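Local coordinates for Lmo0135 protein (PDB 5ISU), which is the substrate-binding protein CtaP of an ABC transporter and probably takes part in peptide uptake, as in related family 5 solute-binding proteins, at residues A[29-34]-A[42-47]. Residues are numbered along the deposited sequence; the frame is centred on the assembly and turned at random.
Sequences EVINPN and LTIQQA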
# COMPACT_ATOMS: atom_id res chain seq x y z
N GLU A 29 -10.72 1.09 12.52
CA GLU A 29 -10.19 0.44 13.72
C GLU A 29 -9.66 1.59 14.60
O GLU A 29 -10.32 2.62 14.70
CB GLU A 29 -9.14 -0.62 13.36
CG GLU A 29 -9.71 -1.75 12.50
CD GLU A 29 -8.67 -2.79 12.09
OE1 GLU A 29 -7.69 -3.00 12.84
OE2 GLU A 29 -8.85 -3.42 11.02
N VAL A 30 -8.48 1.47 15.20
CA VAL A 30 -7.97 2.55 16.05
C VAL A 30 -7.37 3.69 15.20
O VAL A 30 -6.38 3.51 14.50
CB VAL A 30 -6.91 2.00 17.02
CG1 VAL A 30 -6.43 3.09 17.96
CG2 VAL A 30 -7.49 0.83 17.81
N ILE A 31 -7.98 4.88 15.27
CA ILE A 31 -7.51 6.04 14.50
C ILE A 31 -6.30 6.69 15.20
O ILE A 31 -6.42 7.70 15.92
CB ILE A 31 -8.64 7.06 14.26
CG1 ILE A 31 -9.89 6.33 13.74
CG2 ILE A 31 -8.17 8.14 13.27
CD1 ILE A 31 -11.11 7.20 13.55
N ASN A 32 -5.14 6.09 14.97
CA ASN A 32 -3.88 6.51 15.58
C ASN A 32 -2.77 6.03 14.64
O ASN A 32 -2.65 4.82 14.40
CB ASN A 32 -3.76 5.89 16.99
CG ASN A 32 -2.55 6.41 17.77
OD1 ASN A 32 -1.42 6.41 17.29
ND2 ASN A 32 -2.79 6.83 19.00
N PRO A 33 -1.97 6.96 14.10
CA PRO A 33 -0.93 6.60 13.13
C PRO A 33 0.14 5.62 13.58
O PRO A 33 0.85 5.08 12.74
CB PRO A 33 -0.30 7.94 12.77
CG PRO A 33 -0.61 8.83 13.90
CD PRO A 33 -1.95 8.40 14.40
N ASN A 34 0.28 5.43 14.89
CA ASN A 34 1.23 4.43 15.39
C ASN A 34 0.72 3.00 15.13
O ASN A 34 1.49 2.06 15.20
CB ASN A 34 1.49 4.61 16.91
CG ASN A 34 2.40 5.78 17.24
OD1 ASN A 34 2.71 6.60 16.39
ND2 ASN A 34 2.84 5.85 18.48
N LEU A 42 -6.84 4.24 7.56
CA LEU A 42 -5.85 5.11 6.93
C LEU A 42 -6.52 6.26 6.17
O LEU A 42 -6.00 7.37 6.14
CB LEU A 42 -4.93 4.31 5.98
CG LEU A 42 -3.85 3.46 6.66
CD1 LEU A 42 -3.14 2.51 5.69
CD2 LEU A 42 -2.84 4.35 7.36
N THR A 43 -7.67 5.97 5.57
CA THR A 43 -8.41 6.96 4.81
C THR A 43 -8.86 8.08 5.75
O THR A 43 -8.73 9.26 5.44
CB THR A 43 -9.63 6.31 4.11
OG1 THR A 43 -9.18 5.30 3.21
CG2 THR A 43 -10.45 7.33 3.32
N ILE A 44 -9.35 7.69 6.93
CA ILE A 44 -9.83 8.67 7.92
C ILE A 44 -8.64 9.41 8.54
O ILE A 44 -8.67 10.65 8.69
CB ILE A 44 -10.76 8.01 8.96
CG1 ILE A 44 -12.01 7.49 8.23
CG2 ILE A 44 -11.15 9.01 10.04
CD1 ILE A 44 -13.00 6.76 9.09
N GLN A 45 -7.57 8.67 8.83
CA GLN A 45 -6.36 9.28 9.39
C GLN A 45 -5.77 10.38 8.50
O GLN A 45 -5.28 11.39 9.00
CB GLN A 45 -5.32 8.20 9.62
CG GLN A 45 -3.91 8.71 9.83
CD GLN A 45 -2.94 7.56 10.06
OE1 GLN A 45 -3.16 6.75 10.95
NE2 GLN A 45 -1.88 7.50 9.27
N GLN A 46 -5.83 10.19 7.19
CA GLN A 46 -5.29 11.17 6.24
C GLN A 46 -5.97 12.53 6.41
O GLN A 46 -5.37 13.56 6.18
CB GLN A 46 -5.49 10.69 4.81
CG GLN A 46 -4.73 11.47 3.77
CD GLN A 46 -3.23 11.28 3.89
OE1 GLN A 46 -2.77 10.33 4.51
NE2 GLN A 46 -2.48 12.17 3.27
N ALA A 47 -7.23 12.50 6.81
CA ALA A 47 -7.99 13.73 7.00
C ALA A 47 -7.73 14.36 8.37
O ALA A 47 -7.78 15.55 8.51
CB ALA A 47 -9.46 13.46 6.82
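Asn32 OD1 accepts a hydrogen bond from Asn34 N at 3.1 Å, in the carbonyl plane and on a lone pair, while the backbone of Asn32 lies against Gln45, with Asn32 C 3.8 Å from Gln45 OE1. The bond closes an Asx turn. Asn32 ND2 bonds to Asn171 OD1, so both polar atoms of this buried amide have partners.

Gln45 OE1 comes 3.1 Å from Pro33 CA. No hydrogen bond joins the two segments. The ring nitrogen of Pro33 lies 3.4 Å from Gln45 OE1 but has no hydrogen to give. Pro33 CB is 3.6 Å from Gln45 OE1, so the amide end rests against the proline near CA and CB. Gln45 gets there by a stretched chain. CG is anti to the backbone N (chi1 164°), and CD continues the extension (chi2 180°).

The second touch is apolar. Ile31 CD1 lies 3.9 Å from Ile44 CG2, and the two side chains cross obliquely. An inverse gamma turn is centred on Ile31, closed by a weak bond from Asn32 N to Val30 O. Asn34 CB is directed away from helix 39-48; its side chain packs on Thr99 and Ile103 of helix 93-104, and ND2 bonds to Ser102 OG.

The loop follows strand 19-24, an edge strand of the mixed sheet with 180-186, 190-195 and 208-213. Helix 39-48 packs on this sheet through Ile44, which touches Phe211 and Val191. This is plain packing within a family 5 solute-binding protein. Contact between the segments therefore depends on apolar packing and on an amide oxygen set against proline carbons, while the loop makes its polar bonds elsewhere.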